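Protein toll (PDB 4LXR) binds the cleaved cytokine Spätzle through its leucine-rich repeat ectodomain, switching on Toll signalling in antifungal immunity and in dorsal-ventral patterning of the embryo. Local coordinates at residues I507-L512 with C540-F545; H528-D533 with K562-R567; P535-C540 with C570-V575; F545-R550 with I584-L589. All coordinates share one frame; numbering follows the deposited sequence. Where two conformers were deposited one is given.

Interaction 1. Residues I507-L512 with C540-F545; sequences IRRIAL and CTILWF
Ile-510 and Leu-512 reach from repeat LRR 15 to two different parts of the Phe-545 ring. Ile-510 CG2 is anti to the backbone N and CG1 lies beside it (chi1 -63°), which spreads the two branches over the ring. CD1 sits over the face, 3.9 Å from the Phe-545 centroid and 18° off the normal, a CH-pi contact, while CG2 touches Phe-545 CD1 (3.5 Å). Leu-512 CD1 comes in at the ring edge, 4.1 Å from Phe-545 CD1. Leu-536 touches both Ile-510 and Phe-545. Smaller bumps fit the backbone: Ile-542 CG2 rests 3.7 Å from Ile-510 O, and Trp-544 CB approaches Leu-512 O to 3.3 Å. At the exposed end Thr-541 crosses Arg-509 at about a right angle, its CG2 over the guanidinium; Thr-541 OG1 is hydrogen-bonded to Asp-539. Ile-542 is the N-cap of helix 543-549. One water donates to Ile-510 O (3.0 Å) and accepts from Leu-512 N and Phe-545 N; a second accepts from Trp-544 N and donates to Thr-541 O, but only weakly to Leu-512 O. Chemically, then, apolar side chains hold the buried centre, and the first water carries the polar link between repeat backbone and helix start.

Interaction 2. Residues H528-D533 with K562-R567; sequences HVDLND and KLRTDR. With NAG (2-acetamido-2-deoxy-beta-D-glucopyranose), chain F; NAG (2-acetamido-2-deoxy-beta-D-glucopyranose), chain B.
Arg-564 lies beside Asp-530, pointing the same way, on paired parallel strands. Its CG is anti to the backbone N (chi1 172°), and the chain runs out toward the glycan. CB passes 3.9 Å from Val-529 O, CG lies 3.7 Å from Asn-532 ND2, and CD is 3.8 Å from Asp-530 OD2. NE lies 3.3 Å from Asp-530 OD2, which stands over the guanidinium face, so the salt bridge is one of charge, with no N-H aimed at it. At the tip, Arg-564 NH2 gives a straight bond to O6 of the second sugar (NAG chain B; 2.7 Å, 166°) and another to a water shared with Asp-530 OD2 and Asn-532 ND2. Asp-530 OD2 also accepts from N2 of the first sugar (NAG chain F) at 2.8 Å. Asn-532 is gripped at both ends of its amide: OD1 accepts from Arg-567 N at 2.8 Å, from above the carbonyl plane, and ND2 donates to Asp-566 OD1. Val-529 and Leu-531 are buried, both touching Leu-563. With Asn-534, which bonds Leu-531 O, they fit the LxLxxN pattern of a leucine-rich repeat, whose parallel strands line the concave face; strand 561-564 closes the series, beside a glycan probably carried by Asn-501.

Interaction 3. Residues P535-C540 with C570-V575; sequences PLVCDC and CSQPNV
Cys-538 and Cys-570 are joined by a disulfide that staples two short, weakly bonded parallel strands. Both cysteines turn SG anti to their own carbonyl carbon (chi1 -63° in Cys-538), and the two sulfurs meet at 2.0 Å with a chi3 of -93°, near the relaxed value and of left-handed sense. The backbones are pinned beside this link by two bonds: Ser-571 N donates to Leu-536 O at 2.9 Å, nearly straight, and Cys-538 N donates to Gln-572 O at 2.8 Å. Val-537 and Gln-572 point to the same face and lie side by side. Val-537 places CG2 anti to its carbonyl carbon, and that methyl comes 4.1 Å from Gln-572 OE1. Gln-572 CG departs from a staggered position (chi1 -101°), and the chain is extended beyond it. Ser-571 presses CB, not its hydroxyl, against the backbone before Leu-536, at 3.8 Å from Pro-535 C. After Gln-572 the chain enters a cis peptide, and the Pro-573 ring sets CD 3.4 Å from Cys-538 O. Cys-538 itself is the centre of an inverse gamma turn, closed by a weak bond from Asp-539 N to Val-537 O, which bends the chain away after the strand. On the flank of strand 536-537, the backbone of Val-537 bonds that of Arg-508 next to strand 509-510. Leu-536 packs on Ile-542 and on Phe-545 of helix 543-549, and Cys-540, further along, is disulfide-bonded to Cys-591 in strand 590-592.

Interaction 4. Residues F545-R550 with I584-L589; sequences FIQLVR and IEPQTL
Pro-586 slides under the guanidinium of Arg-550, and the two side chains cross at about a right angle. Pro-586 CD lies 3.5 Å from the guanidinium plane, offset toward its rim, and Pro-586 CG reaches to 3.5 Å from Arg-550 NH2. Arg-550, the first residue to leave helical geometry after helix 543-549, carries CG between its backbone N and carbonyl carbon (chi1 48°), and its chain bends twice more before the guanidinium. Gln-547 also meets the proline at about a right angle: its OE1 is 3.6 Å from both CB and CG of Pro-586. The same oxygen takes a bond from Arg-550 NH2 at 2.9 Å, in its carbonyl plane, although the bond is bent at the hydrogen (138°). This bond ties the two polar groups together beside the CB-CG-CD side of the proline and limits how either can swing. Deeper in, Ile-546 carries the apolar half. Its CD1 meets Ile-584 CD1 at 3.7 Å with the side chains at about a right angle, and its CG1 meets Leu-589 CD1 at 3.8 Å from a more oblique approach. Ile-546 also touches Val-581. On the loop side, residues 586-588 form a single 3-10 turn; Glu-585 O accepts from both the backbone N and OG1 of Thr-588, from one face of its plane, which braces the turn that presents Pro-586. A short helix packed against a returning loop, within a module also crosslinked by disulfides, is the arrangement of an LRRCT cap, which closes the hydrophobic core at the end of a run of leucine-rich repeats.

The four contacts join the last repeats to the cap that surrounds helix 543-549. Interactions 1 and 4 share Phe-545 and lie about 9 Å apart between centres: one packs the helix on the last repeats, the other on the returning loop. Phe-545 also joins interaction 2, where Phe-545 CZ meets Thr-565 CG2 at 3.9 Å. Interaction 3 sits about 10 Å from interaction 1 between centres, linked by a probable hydrogen bond from Val-537 N to Arg-508 O (2.7 Å). It also borders interaction 4, where Ile-584 CD1 lies 3.4 Å from Cys-570 SG. Interaction 2, about 17 Å from interaction 3 between centres, alone meets the sugars described.

Interaction 1. Residues I507-L512 with C540-F545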
# COMPACT_ATOMS: atom_id res chain seq x y z
N ILE A 507 -22.13 -10.16 -4.07
CA ILE A 507 -23.28 -9.72 -3.28
C ILE A 507 -24.38 -9.14 -4.16
O ILE A 507 -24.30 -8.01 -4.60
CB ILE A 507 -22.83 -8.68 -2.21
CG1 ILE A 507 -21.84 -9.34 -1.23
CG2 ILE A 507 -24.03 -8.11 -1.47
CD1 ILE A 507 -21.10 -8.36 -0.32
N ARG A 508 -25.42 -9.94 -4.40
CA ARG A 508 -26.52 -9.52 -5.26
C ARG A 508 -27.72 -8.99 -4.47
O ARG A 508 -28.39 -8.05 -4.89
CB ARG A 508 -26.92 -10.64 -6.22
CG ARG A 508 -25.85 -10.86 -7.29
CD ARG A 508 -26.22 -11.90 -8.33
NE ARG A 508 -25.20 -11.94 -9.38
CZ ARG A 508 -24.06 -12.62 -9.28
NH1 ARG A 508 -23.79 -13.32 -8.19
NH2 ARG A 508 -23.20 -12.59 -10.29
N ARG A 509 -27.97 -9.59 -3.31
CA ARG A 509 -28.98 -9.06 -2.40
C ARG A 509 -28.39 -8.68 -1.05
O ARG A 509 -27.45 -9.32 -0.56
CB ARG A 509 -30.14 -10.04 -2.20
CG ARG A 509 -31.29 -9.49 -1.34
CD ARG A 509 -32.44 -10.46 -1.31
NE ARG A 509 -32.89 -10.73 -2.68
CZ ARG A 509 -33.65 -11.76 -3.02
NH1 ARG A 509 -34.03 -12.63 -2.11
NH2 ARG A 509 -34.01 -11.92 -4.28
N ILE A 510 -28.93 -7.61 -0.49
CA ILE A 510 -28.71 -7.20 0.89
C ILE A 510 -30.08 -6.99 1.53
O ILE A 510 -30.75 -6.00 1.25
CB ILE A 510 -27.94 -5.88 0.98
CG1 ILE A 510 -26.54 -6.04 0.37
CG2 ILE A 510 -27.86 -5.42 2.43
CD1 ILE A 510 -25.70 -4.79 0.47
N ALA A 511 -30.49 -7.92 2.38
CA ALA A 511 -31.85 -7.94 2.89
C ALA A 511 -31.91 -7.58 4.37
O ALA A 511 -31.69 -8.44 5.23
CB ALA A 511 -32.49 -9.29 2.63
N LEU A 512 -32.20 -6.32 4.65
CA LEU A 512 -32.37 -5.84 6.02
C LEU A 512 -33.85 -5.72 6.33
O LEU A 512 -34.64 -5.29 5.49
CB LEU A 512 -31.68 -4.49 6.20
CG LEU A 512 -30.19 -4.50 5.84
CD1 LEU A 512 -29.56 -3.14 6.10
CD2 LEU A 512 -29.48 -5.58 6.62
N CYS A 540 -37.27 -4.85 -5.30
CA CYS A 540 -38.03 -4.55 -4.09
C CYS A 540 -37.42 -5.15 -2.81
O CYS A 540 -37.79 -4.77 -1.69
CB CYS A 540 -39.48 -5.01 -4.25
SG CYS A 540 -39.68 -6.79 -4.47
N THR A 541 -36.47 -6.07 -2.97
CA THR A 541 -35.93 -6.83 -1.84
C THR A 541 -34.83 -6.10 -1.05
O THR A 541 -34.44 -6.54 0.03
CB THR A 541 -35.42 -8.24 -2.25
OG1 THR A 541 -34.26 -8.12 -3.08
CG2 THR A 541 -36.49 -9.00 -3.01
N ILE A 542 -34.35 -4.97 -1.58
CA ILE A 542 -33.29 -4.23 -0.91
C ILE A 542 -33.79 -2.91 -0.36
O ILE A 542 -32.99 -2.01 -0.07
CB ILE A 542 -32.05 -3.99 -1.82
CG1 ILE A 542 -32.40 -3.04 -2.97
CG2 ILE A 542 -31.50 -5.30 -2.35
CD1 ILE A 542 -31.19 -2.44 -3.64
N LEU A 543 -35.11 -2.81 -0.20
CA LEU A 543 -35.77 -1.57 0.20
C LEU A 543 -35.18 -0.96 1.47
O LEU A 543 -34.78 0.20 1.47
CB LEU A 543 -37.28 -1.78 0.38
CG LEU A 543 -38.00 -0.64 1.10
CD1 LEU A 543 -37.94 0.66 0.30
CD2 LEU A 543 -39.45 -1.01 1.42
N TRP A 544 -35.13 -1.75 2.53
CA TRP A 544 -34.74 -1.20 3.83
C TRP A 544 -33.26 -0.89 3.91
O TRP A 544 -32.86 0.04 4.60
CB TRP A 544 -35.24 -2.08 4.98
CG TRP A 544 -36.73 -2.02 5.06
CD1 TRP A 544 -37.61 -3.02 4.75
CD2 TRP A 544 -37.53 -0.88 5.40
NE1 TRP A 544 -38.91 -2.57 4.91
CE2 TRP A 544 -38.88 -1.26 5.31
CE3 TRP A 544 -37.22 0.43 5.80
CZ2 TRP A 544 -39.94 -0.38 5.60
CZ3 TRP A 544 -38.27 1.30 6.09
CH2 TRP A 544 -39.61 0.89 5.99
N PHE A 545 -32.45 -1.65 3.17
CA PHE A 545 -31.05 -1.31 2.97
C PHE A 545 -30.91 0.06 2.33
O PHE A 545 -30.15 0.90 2.79
CB PHE A 545 -30.34 -2.36 2.10
CG PHE A 545 -28.97 -1.93 1.66
CD1 PHE A 545 -27.91 -1.88 2.57
CD2 PHE A 545 -28.72 -1.58 0.34
CE1 PHE A 545 -26.64 -1.49 2.17
CE2 PHE A 545 -27.44 -1.19 -0.07
CZ PHE A 545 -26.40 -1.14 0.85
O HOH W 1 -31.49 -8.18 -4.65
O HOH W 2 -33.08 -4.78 2.70
O HOH W 3 -35.73 -4.84 2.34

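Interaction 2. Residues H528-D533 with K562-R567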
# COMPACT_ATOMS: atom_id res chain seq x y z
N HIS A 528 -16.71 -0.63 10.72
CA HIS A 528 -16.83 -0.16 9.34
C HIS A 528 -16.85 -1.34 8.39
O HIS A 528 -16.10 -2.30 8.55
CB HIS A 528 -15.66 0.75 8.97
CG HIS A 528 -15.57 1.99 9.81
ND1 HIS A 528 -15.95 3.24 9.34
CD2 HIS A 528 -15.13 2.18 11.07
CE1 HIS A 528 -15.76 4.13 10.29
NE2 HIS A 528 -15.27 3.52 11.35
N VAL A 529 -17.73 -1.28 7.39
CA VAL A 529 -17.82 -2.34 6.38
C VAL A 529 -17.87 -1.75 4.97
O VAL A 529 -18.76 -0.97 4.65
CB VAL A 529 -19.08 -3.23 6.57
CG1 VAL A 529 -19.04 -4.39 5.60
CG2 VAL A 529 -19.18 -3.73 8.01
N ASP A 530 -16.91 -2.13 4.14
CA ASP A 530 -16.85 -1.63 2.77
C ASP A 530 -17.61 -2.56 1.82
O ASP A 530 -17.19 -3.68 1.59
CB ASP A 530 -15.39 -1.49 2.33
CG ASP A 530 -15.24 -0.65 1.08
OD1 ASP A 530 -16.23 -0.53 0.33
OD2 ASP A 530 -14.14 -0.12 0.85
N LEU A 531 -18.71 -2.06 1.26
CA LEU A 531 -19.58 -2.87 0.40
C LEU A 531 -19.47 -2.49 -1.08
O LEU A 531 -20.28 -2.95 -1.89
CB LEU A 531 -21.03 -2.75 0.85
CG LEU A 531 -21.35 -3.28 2.24
CD1 LEU A 531 -22.84 -3.06 2.58
CD2 LEU A 531 -20.96 -4.76 2.34
N ASN A 532 -18.49 -1.66 -1.41
CA ASN A 532 -18.32 -1.18 -2.79
C ASN A 532 -18.08 -2.29 -3.81
O ASN A 532 -17.60 -3.37 -3.46
CB ASN A 532 -17.17 -0.17 -2.85
CG ASN A 532 -17.55 1.19 -2.29
OD1 ASN A 532 -18.74 1.50 -2.15
ND2 ASN A 532 -16.55 2.02 -1.98
N ASP A 533 -18.42 -2.01 -5.07
CA ASP A 533 -18.10 -2.92 -6.17
C ASP A 533 -18.69 -4.31 -6.02
O ASP A 533 -18.01 -5.32 -6.23
CB ASP A 533 -16.58 -3.04 -6.37
CG ASP A 533 -15.93 -1.72 -6.69
OD1 ASP A 533 -16.08 -1.25 -7.85
OD2 ASP A 533 -15.28 -1.14 -5.80
N LYS A 562 -20.99 1.14 10.30
CA LYS A 562 -20.97 2.21 9.31
C LYS A 562 -20.57 1.61 7.96
O LYS A 562 -19.44 1.14 7.78
CB LYS A 562 -19.98 3.30 9.73
CG LYS A 562 -19.68 4.32 8.64
CD LYS A 562 -18.93 5.51 9.20
CE LYS A 562 -18.52 6.49 8.11
NZ LYS A 562 -19.68 6.88 7.27
N LEU A 563 -21.52 1.61 7.02
CA LEU A 563 -21.32 0.98 5.73
C LEU A 563 -20.80 1.98 4.71
O LEU A 563 -21.29 3.11 4.63
CB LEU A 563 -22.63 0.38 5.22
CG LEU A 563 -23.40 -0.45 6.24
CD1 LEU A 563 -24.74 -0.87 5.67
CD2 LEU A 563 -22.57 -1.65 6.65
N ARG A 564 -19.80 1.57 3.94
CA ARG A 564 -19.29 2.38 2.84
C ARG A 564 -19.92 1.87 1.55
O ARG A 564 -19.69 0.73 1.13
CB ARG A 564 -17.77 2.30 2.76
CG ARG A 564 -17.18 2.95 1.52
CD ARG A 564 -15.72 3.27 1.74
NE ARG A 564 -14.92 3.02 0.54
CZ ARG A 564 -13.69 3.48 0.35
NH1 ARG A 564 -13.11 4.25 1.28
NH2 ARG A 564 -13.04 3.19 -0.76
N THR A 565 -20.71 2.74 0.93
CA THR A 565 -21.52 2.36 -0.22
C THR A 565 -21.40 3.35 -1.37
O THR A 565 -22.12 3.24 -2.36
CB THR A 565 -23.00 2.27 0.17
OG1 THR A 565 -23.38 3.50 0.80
CG2 THR A 565 -23.22 1.13 1.14
N ASP A 566 -20.48 4.30 -1.24
CA ASP A 566 -20.33 5.38 -2.21
C ASP A 566 -20.05 4.87 -3.62
O ASP A 566 -20.35 5.55 -4.60
CB ASP A 566 -19.24 6.37 -1.77
CG ASP A 566 -17.83 5.83 -2.00
OD1 ASP A 566 -17.45 4.84 -1.34
OD2 ASP A 566 -17.11 6.41 -2.83
N ARG A 567 -19.48 3.68 -3.72
CA ARG A 567 -19.26 3.05 -5.02
C ARG A 567 -19.93 1.68 -5.10
O ARG A 567 -19.45 0.77 -5.78
CB ARG A 567 -17.76 2.99 -5.36
CG ARG A 567 -17.22 4.33 -5.84
CD ARG A 567 -15.71 4.43 -5.77
NE ARG A 567 -15.06 3.38 -6.55
CZ ARG A 567 -14.37 2.37 -6.02
NH1 ARG A 567 -14.24 2.28 -4.70
NH2 ARG A 567 -13.82 1.46 -6.80
C1 NAG F . -11.29 -2.68 0.21
C2 NAG F . -10.77 -1.26 0.50
C3 NAG F . -10.88 -0.37 -0.75
C4 NAG F . -10.32 -1.07 -1.98
C5 NAG F . -10.91 -2.47 -2.09
C6 NAG F . -10.38 -3.26 -3.26
C7 NAG F . -10.93 -0.16 2.70
C8 NAG F . -9.44 -0.20 2.73
N2 NAG F . -11.51 -0.67 1.60
O3 NAG F . -10.18 0.84 -0.50
O4 NAG F . -10.71 -0.39 -3.17
O5 NAG F . -10.61 -3.21 -0.91
O6 NAG F . -8.99 -3.52 -3.12
O7 NAG F . -11.59 0.33 3.61
C1 NAG B . -9.94 0.75 -3.58
C2 NAG B . -10.21 0.94 -5.07
C3 NAG B . -9.48 2.18 -5.59
C4 NAG B . -9.80 3.40 -4.74
C5 NAG B . -9.61 3.11 -3.25
C6 NAG B . -10.11 4.22 -2.36
C7 NAG B . -10.66 -1.18 -6.24
C8 NAG B . -10.06 -2.30 -7.04
N2 NAG B . -9.81 -0.23 -5.83
O3 NAG B . -9.84 2.40 -6.95
O4 NAG B . -8.91 4.45 -5.10
O5 NAG B . -10.34 1.93 -2.88
O6 NAG B . -10.40 3.75 -1.05
O7 NAG B . -11.86 -1.16 -5.96
O HOH W 4 -14.10 0.65 -1.83

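Interaction 3. Residues P535-C540 with C570-V575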
# COMPACT_ATOMS: atom_id res chain seq x y z
N PRO A 535 -22.19 -6.73 -7.25
CA PRO A 535 -23.21 -6.77 -8.32
C PRO A 535 -24.66 -6.71 -7.80
O PRO A 535 -25.47 -7.60 -8.09
CB PRO A 535 -22.92 -8.10 -9.02
CG PRO A 535 -22.36 -8.97 -7.93
CD PRO A 535 -21.55 -8.04 -7.04
N LEU A 536 -25.01 -5.66 -7.08
CA LEU A 536 -26.30 -5.59 -6.39
C LEU A 536 -27.50 -5.58 -7.34
O LEU A 536 -27.53 -4.82 -8.31
CB LEU A 536 -26.33 -4.35 -5.50
CG LEU A 536 -27.44 -4.30 -4.45
CD1 LEU A 536 -27.24 -5.41 -3.42
CD2 LEU A 536 -27.47 -2.94 -3.80
N VAL A 537 -28.47 -6.45 -7.06
CA VAL A 537 -29.73 -6.44 -7.80
C VAL A 537 -30.68 -5.47 -7.09
O VAL A 537 -31.09 -5.71 -5.95
CB VAL A 537 -30.37 -7.85 -7.89
CG1 VAL A 537 -31.79 -7.76 -8.45
CG2 VAL A 537 -29.52 -8.79 -8.76
N CYS A 538 -30.99 -4.36 -7.74
CA CYS A 538 -31.82 -3.33 -7.13
C CYS A 538 -33.31 -3.52 -7.41
O CYS A 538 -33.89 -2.85 -8.27
CB CYS A 538 -31.36 -1.94 -7.56
SG CYS A 538 -29.68 -1.57 -7.03
N ASP A 539 -33.90 -4.47 -6.69
CA ASP A 539 -35.33 -4.76 -6.77
C ASP A 539 -36.00 -4.49 -5.42
O ASP A 539 -35.37 -3.97 -4.50
CB ASP A 539 -35.59 -6.18 -7.30
CG ASP A 539 -34.94 -7.28 -6.45
OD1 ASP A 539 -34.59 -7.04 -5.28
OD2 ASP A 539 -34.80 -8.40 -6.97
N CYS A 540 -37.27 -4.85 -5.30
CA CYS A 540 -38.03 -4.55 -4.09
C CYS A 540 -37.42 -5.15 -2.81
O CYS A 540 -37.79 -4.77 -1.69
CB CYS A 540 -39.48 -5.01 -4.25
SG CYS A 540 -39.68 -6.79 -4.47
N CYS A 570 -25.91 -0.42 -8.69
CA CYS A 570 -26.84 -1.41 -9.24
C CYS A 570 -26.29 -2.07 -10.48
O CYS A 570 -25.78 -1.40 -11.37
CB CYS A 570 -28.17 -0.76 -9.60
SG CYS A 570 -29.03 -0.05 -8.21
N SER A 571 -26.41 -3.39 -10.54
CA SER A 571 -26.07 -4.16 -11.73
C SER A 571 -27.35 -4.45 -12.53
O SER A 571 -27.31 -4.61 -13.75
CB SER A 571 -25.38 -5.46 -11.32
OG SER A 571 -25.16 -6.31 -12.43
N GLN A 572 -28.47 -4.50 -11.83
CA GLN A 572 -29.74 -4.89 -12.42
C GLN A 572 -30.86 -4.23 -11.63
O GLN A 572 -30.66 -3.89 -10.46
CB GLN A 572 -29.90 -6.41 -12.34
CG GLN A 572 -29.61 -7.14 -13.63
CD GLN A 572 -30.24 -8.52 -13.65
OE1 GLN A 572 -30.00 -9.33 -12.75
NE2 GLN A 572 -31.05 -8.78 -14.67
N PRO A 573 -32.04 -4.02 -12.25
CA PRO A 573 -32.38 -4.29 -13.66
C PRO A 573 -31.86 -3.19 -14.57
O PRO A 573 -31.30 -2.21 -14.07
CB PRO A 573 -33.92 -4.26 -13.64
CG PRO A 573 -34.24 -3.24 -12.60
CD PRO A 573 -33.17 -3.42 -11.53
N ASN A 574 -32.05 -3.34 -15.88
CA ASN A 574 -31.56 -2.37 -16.86
C ASN A 574 -31.89 -0.90 -16.57
O ASN A 574 -31.07 -0.01 -16.82
CB ASN A 574 -32.03 -2.73 -18.27
CG ASN A 574 -31.40 -4.00 -18.78
OD1 ASN A 574 -32.09 -4.92 -19.23
ND2 ASN A 574 -30.08 -4.07 -18.70
N VAL A 575 -33.09 -0.65 -16.06
CA VAL A 575 -33.51 0.72 -15.82
C VAL A 575 -32.63 1.40 -14.78
O VAL A 575 -32.35 2.60 -14.87
CB VAL A 575 -34.97 0.82 -15.35
CG1 VAL A 575 -35.52 2.18 -15.70
CG2 VAL A 575 -35.81 -0.28 -15.99

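Interaction 4. Residues F545-R550 with I584-L589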
# COMPACT_ATOMS: atom_id res chain seq x y z
N PHE A 545 -32.45 -1.65 3.17
CA PHE A 545 -31.05 -1.31 2.97
C PHE A 545 -30.91 0.06 2.33
O PHE A 545 -30.15 0.90 2.79
CB PHE A 545 -30.34 -2.36 2.10
CG PHE A 545 -28.97 -1.93 1.66
CD1 PHE A 545 -27.91 -1.88 2.57
CD2 PHE A 545 -28.72 -1.58 0.34
CE1 PHE A 545 -26.64 -1.49 2.17
CE2 PHE A 545 -27.44 -1.19 -0.07
CZ PHE A 545 -26.40 -1.14 0.85
N ILE A 546 -31.64 0.28 1.24
CA ILE A 546 -31.63 1.58 0.59
C ILE A 546 -32.07 2.70 1.55
O ILE A 546 -31.45 3.76 1.60
CB ILE A 546 -32.50 1.60 -0.68
CG1 ILE A 546 -31.90 0.67 -1.73
CG2 ILE A 546 -32.61 3.00 -1.24
CD1 ILE A 546 -30.48 1.01 -2.06
N GLN A 547 -33.12 2.45 2.32
CA GLN A 547 -33.57 3.43 3.31
C GLN A 547 -32.49 3.65 4.38
O GLN A 547 -32.30 4.77 4.85
CB GLN A 547 -34.91 3.03 3.96
CG GLN A 547 -36.08 2.82 3.00
CD GLN A 547 -36.62 4.10 2.40
OE1 GLN A 547 -35.88 4.88 1.80
NE2 GLN A 547 -37.93 4.33 2.56
N LEU A 548 -31.80 2.58 4.76
CA LEU A 548 -30.70 2.65 5.72
C LEU A 548 -29.58 3.52 5.17
O LEU A 548 -29.07 4.40 5.86
CB LEU A 548 -30.16 1.24 6.03
CG LEU A 548 -29.06 1.01 7.08
CD1 LEU A 548 -27.65 1.21 6.53
CD2 LEU A 548 -29.28 1.90 8.28
N VAL A 549 -29.22 3.28 3.91
CA VAL A 549 -28.15 4.01 3.25
C VAL A 549 -28.43 5.52 3.21
O VAL A 549 -27.52 6.33 3.33
CB VAL A 549 -27.87 3.44 1.84
CG1 VAL A 549 -27.29 4.51 0.92
CG2 VAL A 549 -26.95 2.23 1.93
N ARG A 550 -29.70 5.88 3.07
CA ARG A 550 -30.06 7.29 3.09
C ARG A 550 -30.51 7.74 4.49
O ARG A 550 -29.96 7.30 5.50
CB ARG A 550 -31.09 7.62 2.00
CG ARG A 550 -32.28 6.67 1.93
CD ARG A 550 -32.69 6.40 0.48
NE ARG A 550 -33.18 7.58 -0.23
CZ ARG A 550 -34.41 8.08 -0.11
NH1 ARG A 550 -34.76 9.15 -0.80
NH2 ARG A 550 -35.29 7.50 0.70
N ILE A 584 -30.70 6.11 -5.30
CA ILE A 584 -31.91 5.37 -5.63
C ILE A 584 -33.12 5.93 -4.90
O ILE A 584 -33.07 6.19 -3.69
CB ILE A 584 -31.77 3.89 -5.31
CG1 ILE A 584 -30.61 3.29 -6.08
CG2 ILE A 584 -33.04 3.13 -5.64
CD1 ILE A 584 -30.33 1.88 -5.68
N GLU A 585 -34.22 6.11 -5.63
CA GLU A 585 -35.48 6.48 -5.02
C GLU A 585 -36.24 5.22 -4.67
O GLU A 585 -36.42 4.34 -5.51
CB GLU A 585 -36.27 7.39 -5.96
CG GLU A 585 -35.41 8.52 -6.49
CD GLU A 585 -36.20 9.63 -7.14
OE1 GLU A 585 -37.45 9.53 -7.18
OE2 GLU A 585 -35.57 10.60 -7.61
N PRO A 586 -36.65 5.10 -3.40
CA PRO A 586 -37.20 3.85 -2.85
C PRO A 586 -38.43 3.28 -3.57
O PRO A 586 -38.60 2.06 -3.57
CB PRO A 586 -37.51 4.21 -1.39
CG PRO A 586 -37.51 5.72 -1.33
CD PRO A 586 -36.55 6.16 -2.38
N GLN A 587 -39.27 4.12 -4.18
CA GLN A 587 -40.44 3.60 -4.88
C GLN A 587 -40.10 3.01 -6.25
O GLN A 587 -40.97 2.48 -6.94
CB GLN A 587 -41.56 4.66 -4.99
CG GLN A 587 -41.33 5.74 -6.03
CD GLN A 587 -40.31 6.78 -5.61
OE1 GLN A 587 -39.83 6.78 -4.47
NE2 GLN A 587 -39.98 7.68 -6.53
N THR A 588 -38.83 3.10 -6.64
CA THR A 588 -38.36 2.57 -7.91
C THR A 588 -38.03 1.09 -7.77
O THR A 588 -37.91 0.37 -8.76
CB THR A 588 -37.08 3.28 -8.38
OG1 THR A 588 -37.15 4.67 -8.03
CG2 THR A 588 -36.93 3.15 -9.89
N LEU A 589 -37.86 0.65 -6.53
CA LEU A 589 -37.44 -0.72 -6.26
C LEU A 589 -38.62 -1.66 -6.46
O LEU A 589 -39.49 -1.75 -5.60
CB LEU A 589 -36.91 -0.84 -4.84
CG LEU A 589 -35.74 0.08 -4.49
CD1 LEU A 589 -35.38 -0.05 -3.03
CD2 LEU A 589 -34.53 -0.24 -5.36